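Local coordinates for interferon-activable protein 202 (Mus musculus, PDB 4L5R) that binds double-stranded DNA without sequence specificity through its first HIN-200 domain and restrains the AIM2 inflammasome, probably by sequestering cytoplasmic DNA, at residues A[131-142]-A[154-165]. Residues are numbered along the deposited sequence; the frame is centred on the assembly and turned at random.
Sequences VEKKKVNDKSIT and VVWDKEQHNINY. Unlike the reference sequence in segment 154-165: Glu-159 (reference Lys). With nucleotides of chain C.
Ile-141 and Trp-156 form an antiparallel hydrogen-bonded pair: Ile-141 N gives its hydrogen to Trp-156 O at 2.9 Å, and Trp-156 N returns one to Ile-141 O at equal length. Beyond the end of this pairing, His-161 NE2 donates to Asn-137 O (3.0 Å), approaching almost head-on to the carbonyl (C=O...N 174°) while the oxygen is tilted from the imidazole plane. That bond ties the loop after strand 151-156 to the turn joining strands 124-136 and 141-146. These strands belong to the second of the two OB-fold barrels of the HIN-200 domain, and the turn meets the DNA backbone. Ser-140 OG donates to OP2 of DT8 of chain C, and Lys-139 N reaches OP1 of the same phosphate (2.8 Å). One nucleotide away, Thr-142 OG1 and Lys-135 NZ both bond OP1 of DG7 of chain C; the threonine hydroxyl gets there by standing between its backbone N and carbonyl carbon (chi1 59°). All these partners are phosphate oxygens, in keeping with non-specific recognition. On the face carrying Ile-141 and Trp-156, CG1 of Ile-141 lies over the middle of the His-161 ring, 4.1 Å from its centroid and 12° off the normal, a CH-pi contact. The same CG1 is 4.1 Å from Trp-156 CD1, both side chains leaving the sheet the same way. Indole NE1 donates in the ring plane to Gln-160 O, while Lys-158 CB and Ile-163 CD1 cover opposite faces near the rim. Farther out, Val-131 CG2 packs 3.9 Å from Tyr-165 CZ, whose hydroxyl bonds Asp-169 O, and Lys-134 CD comes within 4.0 Å of Tyr-165 CE2.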
loop_
_atom_site.group_PDB
_atom_site.type_symbol
_atom_site.label_atom_id
_atom_site.label_comp_id
_atom_site.label_asym_id
_atom_site.label_seq_id
_atom_site.Cartn_x
_atom_site.Cartn_y
_atom_site.Cartn_z
ATOM N N VAL A 131 -13.082 -2.201 13.359
ATOM C CA VAL A 131 -12.794 -3.573 13.765
ATOM C C VAL A 131 -13.927 -4.099 14.649
ATOM O O VAL A 131 -14.282 -3.485 15.651
ATOM C CB VAL A 131 -11.481 -3.671 14.560
ATOM C CG1 VAL A 131 -11.321 -5.081 15.131
ATOM C CG2 VAL A 131 -10.289 -3.327 13.685
ATOM N N GLU A 132 -14.506 -5.226 14.257
ATOM C CA GLU A 132 -15.562 -5.849 15.051
ATOM C C GLU A 132 -14.957 -6.881 15.991
ATOM O O GLU A 132 -15.312 -6.942 17.171
ATOM C CB GLU A 132 -16.597 -6.508 14.140
ATOM C CG GLU A 132 -17.422 -7.576 14.819
ATOM C CD GLU A 132 -18.898 -7.312 14.708
ATOM O OE1 GLU A 132 -19.436 -6.596 15.581
ATOM O OE2 GLU A 132 -19.518 -7.810 13.743
ATOM N N LYS A 133 -14.029 -7.673 15.461
ATOM C CA LYS A 133 -13.392 -8.737 16.237
ATOM C C LYS A 133 -11.920 -8.859 15.890
ATOM O O LYS A 133 -11.511 -8.605 14.756
ATOM C CB LYS A 133 -14.059 -10.084 15.947
ATOM C CG LYS A 133 -15.548 -10.125 16.193
ATOM C CD LYS A 133 -16.110 -11.497 15.849
ATOM C CE LYS A 133 -17.587 -11.582 16.190
ATOM N NZ LYS A 133 -17.830 -11.223 17.617
ATOM N N LYS A 134 -11.118 -9.270 16.865
ATOM C CA LYS A 134 -9.718 -9.543 16.606
ATOM C C LYS A 134 -9.364 -10.815 17.349
ATOM O O LYS A 134 -9.806 -11.011 18.481
ATOM C CB LYS A 134 -8.832 -8.385 17.063
ATOM C CG LYS A 134 -7.343 -8.714 17.086
ATOM C CD LYS A 134 -6.498 -7.485 17.388
ATOM C CE LYS A 134 -5.156 -7.857 18.002
ATOM N NZ LYS A 134 -5.274 -8.058 19.474
ATOM N N LYS A 135 -8.614 -11.700 16.701
ATOM C CA LYS A 135 -8.180 -12.920 17.374
ATOM C C LYS A 135 -6.723 -13.188 17.088
ATOM O O LYS A 135 -6.327 -13.294 15.930
ATOM C CB LYS A 135 -9.022 -14.123 16.942
ATOM C CG LYS A 135 -8.400 -15.455 17.343
ATOM C CD LYS A 135 -9.417 -16.447 17.892
ATOM C CE LYS A 135 -10.105 -17.231 16.784
ATOM N NZ LYS A 135 -11.043 -16.390 15.984
ATOM N N VAL A 136 -5.924 -13.300 18.144
ATOM C CA VAL A 136 -4.521 -13.644 17.976
ATOM C C VAL A 136 -4.378 -15.153 18.093
ATOM O O VAL A 136 -4.778 -15.747 19.095
ATOM C CB VAL A 136 -3.653 -12.950 19.023
ATOM C CG1 VAL A 136 -2.172 -13.260 18.786
ATOM C CG2 VAL A 136 -3.908 -11.448 18.990
ATOM N N ASN A 137 -3.845 -15.771 17.049
ATOM C CA ASN A 137 -3.619 -17.211 17.045
ATOM C C ASN A 137 -2.131 -17.531 17.075
ATOM O O ASN A 137 -1.291 -16.627 16.972
ATOM C CB ASN A 137 -4.255 -17.845 15.807
ATOM C CG ASN A 137 -5.701 -17.449 15.639
ATOM O OD1 ASN A 137 -6.563 -17.799 16.458
ATOM N ND2 ASN A 137 -5.982 -16.702 14.575
ATOM N N ASP A 138 -1.806 -18.816 17.204
ATOM C CA ASP A 138 -0.417 -19.264 17.104
ATOM C C ASP A 138 0.261 -18.794 15.822
ATOM O O ASP A 138 1.368 -18.248 15.856
ATOM C CB ASP A 138 -0.344 -20.789 17.137
ATOM C CG ASP A 138 -0.385 -21.347 18.543
ATOM O OD1 ASP A 138 -0.589 -20.558 19.490
ATOM O OD2 ASP A 138 -0.221 -22.577 18.697
ATOM N N LYS A 139 -0.401 -19.019 14.687
ATOM C CA LYS A 139 0.247 -18.810 13.391
ATOM C C LYS A 139 -0.351 -17.654 12.588
ATOM O O LYS A 139 0.113 -17.342 11.485
ATOM C CB LYS A 139 0.215 -20.104 12.565
ATOM C CG LYS A 139 0.874 -21.306 13.264
ATOM C CD LYS A 139 2.288 -20.963 13.730
ATOM C CE LYS A 139 2.982 -22.160 14.384
ATOM N NZ LYS A 139 3.392 -23.176 13.376
ATOM N N SER A 140 -1.362 -17.002 13.145
ATOM C CA SER A 140 -2.018 -15.910 12.442
ATOM C C SER A 140 -2.684 -14.943 13.399
ATOM O O SER A 140 -2.815 -15.221 14.602
ATOM C CB SER A 140 -3.080 -16.467 11.493
ATOM O OG SER A 140 -4.082 -17.159 12.210
ATOM N N ILE A 141 -3.096 -13.800 12.859
ATOM C CA ILE A 141 -3.977 -12.908 13.562
ATOM C C ILE A 141 -5.115 -12.700 12.586
ATOM O O ILE A 141 -4.880 -12.414 11.411
ATOM C CB ILE A 141 -3.325 -11.567 13.851
ATOM C CG1 ILE A 141 -2.029 -11.762 14.632
ATOM C CG2 ILE A 141 -4.280 -10.675 14.625
ATOM C CD1 ILE A 141 -1.343 -10.459 14.965
ATOM N N THR A 142 -6.343 -12.892 13.042
ATOM C CA THR A 142 -7.484 -12.656 12.156
ATOM C C THR A 142 -8.367 -11.556 12.709
ATOM O O THR A 142 -8.372 -11.291 13.910
ATOM C CB THR A 142 -8.306 -13.918 11.940
ATOM O OG1 THR A 142 -8.773 -14.393 13.205
ATOM C CG2 THR A 142 -7.453 -14.988 11.265
ATOM N N VAL A 154 -10.281 -10.647 7.756
ATOM C CA VAL A 154 -8.899 -10.343 7.410
ATOM C C VAL A 154 -8.007 -11.405 8.035
ATOM O O VAL A 154 -8.106 -11.680 9.235
ATOM C CB VAL A 154 -8.481 -8.954 7.923
ATOM C CG1 VAL A 154 -7.010 -8.673 7.594
ATOM C CG2 VAL A 154 -9.392 -7.863 7.296
ATOM N N VAL A 155 -7.161 -12.009 7.206
ATOM C CA VAL A 155 -6.200 -13.014 7.640
ATOM C C VAL A 155 -4.770 -12.510 7.496
ATOM O O VAL A 155 -4.287 -12.286 6.381
ATOM C CB VAL A 155 -6.384 -14.345 6.860
ATOM C CG1 VAL A 155 -5.304 -15.363 7.249
ATOM C CG2 VAL A 155 -7.796 -14.935 7.126
ATOM N N TRP A 156 -4.105 -12.331 8.637
ATOM C CA TRP A 156 -2.692 -11.958 8.692
ATOM C C TRP A 156 -1.884 -13.212 9.021
ATOM O O TRP A 156 -1.982 -13.772 10.128
ATOM C CB TRP A 156 -2.490 -10.851 9.734
ATOM C CG TRP A 156 -1.056 -10.492 10.031
ATOM C CD1 TRP A 156 -0.285 -10.970 11.060
ATOM C CD2 TRP A 156 -0.229 -9.561 9.310
ATOM N NE1 TRP A 156 0.960 -10.396 11.022
ATOM C CE2 TRP A 156 1.025 -9.535 9.953
ATOM C CE3 TRP A 156 -0.425 -8.755 8.186
ATOM C CZ2 TRP A 156 2.070 -8.729 9.513
ATOM C CZ3 TRP A 156 0.632 -7.956 7.736
ATOM C CH2 TRP A 156 1.859 -7.950 8.403
ATOM N N ASP A 157 -1.111 -13.652 8.029
ATOM C CA ASP A 157 -0.494 -14.973 7.984
ATOM C C ASP A 157 0.994 -14.914 8.280
ATOM O O ASP A 157 1.645 -15.949 8.412
ATOM C CB ASP A 157 -0.663 -15.542 6.572
ATOM C CG ASP A 157 -1.266 -16.922 6.565
ATOM O OD1 ASP A 157 -1.931 -17.277 7.557
ATOM O OD2 ASP A 157 -1.084 -17.646 5.562
ATOM N N LYS A 158 1.546 -13.703 8.335
ATOM C CA LYS A 158 2.965 -13.542 8.602
ATOM C C LYS A 158 3.258 -14.001 10.028
ATOM O O LYS A 158 2.534 -13.652 10.964
ATOM C CB LYS A 158 3.399 -12.089 8.391
ATOM C CG LYS A 158 3.341 -11.616 6.930
ATOM C CD LYS A 158 3.857 -10.176 6.785
ATOM C CE LYS A 158 4.082 -9.796 5.329
ATOM N NZ LYS A 158 4.684 -8.408 5.151
ATOM N N GLU A 159 4.302 -14.809 10.186
ATOM C CA GLU A 159 4.731 -15.234 11.511
ATOM C C GLU A 159 5.393 -14.041 12.178
ATOM O O GLU A 159 6.612 -13.875 12.121
ATOM C CB GLU A 159 5.698 -16.417 11.428
ATOM N N GLN A 160 4.561 -13.202 12.781
ATOM C CA GLN A 160 4.998 -12.000 13.465
ATOM C C GLN A 160 3.764 -11.273 13.983
ATOM O O GLN A 160 2.804 -11.044 13.241
ATOM C CB GLN A 160 5.826 -11.103 12.537
ATOM C CG GLN A 160 5.102 -9.888 11.987
ATOM C CD GLN A 160 6.040 -8.975 11.213
ATOM O OE1 GLN A 160 6.344 -9.227 10.043
ATOM N NE2 GLN A 160 6.516 -7.920 11.869
ATOM N N HIS A 161 3.779 -10.937 15.267
ATOM C CA HIS A 161 2.620 -10.345 15.922
ATOM C C HIS A 161 2.914 -8.943 16.435
ATOM O O HIS A 161 2.102 -8.356 17.162
ATOM C CB HIS A 161 2.136 -11.232 17.078
ATOM C CG HIS A 161 1.656 -12.584 16.649
ATOM N ND1 HIS A 161 1.759 -13.033 15.348
ATOM C CD2 HIS A 161 1.071 -13.588 17.345
ATOM C CE1 HIS A 161 1.259 -14.252 15.263
ATOM N NE2 HIS A 161 0.831 -14.610 16.461
ATOM N N ASN A 162 4.069 -8.402 16.063
ATOM C CA ASN A 162 4.433 -7.064 16.522
ATOM C C ASN A 162 3.723 -5.969 15.732
ATOM O O ASN A 162 4.351 -5.151 15.052
ATOM C CB ASN A 162 5.953 -6.861 16.546
ATOM C CG ASN A 162 6.615 -7.169 15.212
ATOM O OD1 ASN A 162 6.085 -7.925 14.396
ATOM N ND2 ASN A 162 7.796 -6.593 14.993
ATOM N N ILE A 163 2.398 -5.963 15.830
ATOM C CA ILE A 163 1.594 -4.969 15.156
ATOM C C ILE A 163 1.277 -3.820 16.104
ATOM O O ILE A 163 0.821 -4.038 17.230
ATOM C CB ILE A 163 0.270 -5.585 14.644
ATOM C CG1 ILE A 163 0.545 -6.866 13.854
ATOM C CG2 ILE A 163 -0.512 -4.583 13.813
ATOM C CD1 ILE A 163 1.536 -6.691 12.730
ATOM N N ASN A 164 1.519 -2.598 15.647
ATOM C CA ASN A 164 1.090 -1.415 16.380
ATOM C C ASN A 164 -0.417 -1.225 16.239
ATOM O O ASN A 164 -0.890 -0.438 15.414
ATOM C CB ASN A 164 1.844 -0.172 15.908
ATOM C CG ASN A 164 3.296 -0.180 16.345
ATOM O OD1 ASN A 164 3.604 -0.508 17.495
ATOM N ND2 ASN A 164 4.197 0.154 15.428
ATOM N N TYR A 165 -1.156 -1.982 17.039
ATOM C CA TYR A 165 -2.606 -1.882 17.079
ATOM C C TYR A 165 -3.098 -2.002 18.525
ATOM O O TYR A 165 -2.648 -2.876 19.268
ATOM C CB TYR A 165 -3.248 -2.975 16.223
ATOM C CG TYR A 165 -4.753 -2.921 16.271
ATOM C CD1 TYR A 165 -5.465 -2.153 15.364
ATOM C CD2 TYR A 165 -5.460 -3.604 17.254
ATOM C CE1 TYR A 165 -6.843 -2.084 15.419
ATOM C CE2 TYR A 165 -6.823 -3.543 17.320
ATOM C CZ TYR A 165 -7.520 -2.785 16.399
ATOM O OH TYR A 165 -8.897 -2.721 16.474
ATOM P P DG C 7 -9.822 -17.909 12.660
ATOM O OP1 DG C 7 -9.451 -16.791 13.554
ATOM O OP2 DG C 7 -10.016 -17.662 11.205
ATOM O "O5'" DG C 7 -8.735 -19.052 12.862
ATOM C "C5'" DG C 7 -8.534 -19.612 14.179
ATOM C "C4'" DG C 7 -7.457 -20.676 14.131
ATOM O "O4'" DG C 7 -8.008 -21.875 13.541
ATOM C "C3'" DG C 7 -6.207 -20.337 13.311
ATOM O "O3'" DG C 7 -5.077 -20.824 14.036
ATOM C "C2'" DG C 7 -6.421 -21.064 11.983
ATOM C "C1'" DG C 7 -7.227 -22.275 12.425
ATOM N N9 DG C 7 -8.214 -22.783 11.480
ATOM C C8 DG C 7 -9.179 -22.062 10.816
ATOM N N7 DG C 7 -9.940 -22.802 10.060
ATOM C C5 DG C 7 -9.463 -24.091 10.244
ATOM C C6 DG C 7 -9.894 -25.318 9.686
ATOM O O6 DG C 7 -10.827 -25.512 8.886
ATOM N N1 DG C 7 -9.118 -26.383 10.146
ATOM C C2 DG C 7 -8.068 -26.263 11.034
ATOM N N2 DG C 7 -7.421 -27.376 11.389
ATOM N N3 DG C 7 -7.661 -25.124 11.562
ATOM C C4 DG C 7 -8.401 -24.089 11.120
ATOM P P DT C 8 -3.597 -20.699 13.429
ATOM O OP1 DT C 8 -2.647 -20.614 14.561
ATOM O OP2 DT C 8 -3.599 -19.625 12.395
ATOM O "O5'" DT C 8 -3.376 -22.098 12.703
ATOM C "C5'" DT C 8 -3.317 -23.283 13.475
ATOM C "C4'" DT C 8 -2.961 -24.446 12.573
ATOM O "O4'" DT C 8 -4.093 -24.750 11.731
ATOM C "C3'" DT C 8 -1.770 -24.214 11.644
ATOM O "O3'" DT C 8 -0.790 -25.193 11.965
ATOM C "C2'" DT C 8 -2.322 -24.367 10.222
ATOM C "C1'" DT C 8 -3.619 -25.134 10.456
ATOM N N1 DT C 8 -4.755 -24.856 9.539
ATOM C C2 DT C 8 -5.356 -25.931 8.933
ATOM O O2 DT C 8 -4.975 -27.072 9.093
ATOM N N3 DT C 8 -6.413 -25.619 8.121
ATOM C C4 DT C 8 -6.930 -24.365 7.871
ATOM O O4 DT C 8 -7.891 -24.203 7.122
ATOM C C5 DT C 8 -6.257 -23.279 8.547
ATOM C C7 DT C 8 -6.728 -21.866 8.348
ATOM C C6 DT C 8 -5.217 -23.570 9.346
ATOM P P DT C 9 0.653 -25.167 11.258
ATOM O OP1 DT C 9 1.635 -25.718 12.216
ATOM O OP2 DT C 9 0.865 -23.819 10.678
ATOM O "O5'" DT C 9 0.490 -26.191 10.050
ATOM C "C5'" DT C 9 -0.054 -27.468 10.321
ATOM C "C4'" DT C 9 -0.432 -28.160 9.028
ATOM O "O4'" DT C 9 -1.649 -27.597 8.494
ATOM C "C3'" DT C 9 0.610 -28.057 7.922
ATOM O "O3'" DT C 9 1.194 -29.347 7.797
ATOM C "C2'" DT C 9 -0.164 -27.604 6.677
ATOM C "C1'" DT C 9 -1.626 -27.749 7.094
ATOM N N1 DT C 9 -2.573 -26.728 6.552
ATOM C C2 DT C 9 -3.664 -27.164 5.838
ATOM O O2 DT C 9 -3.887 -28.339 5.619
ATOM N N3 DT C 9 -4.486 -26.167 5.389
ATOM C C4 DT C 9 -4.340 -24.809 5.577
ATOM O O4 DT C 9 -5.145 -24.003 5.126
ATOM C C5 DT C 9 -3.178 -24.415 6.333
ATOM C C7 DT C 9 -2.910 -22.963 6.601
ATOM C C6 DT C 9 -2.364 -25.382 6.784
#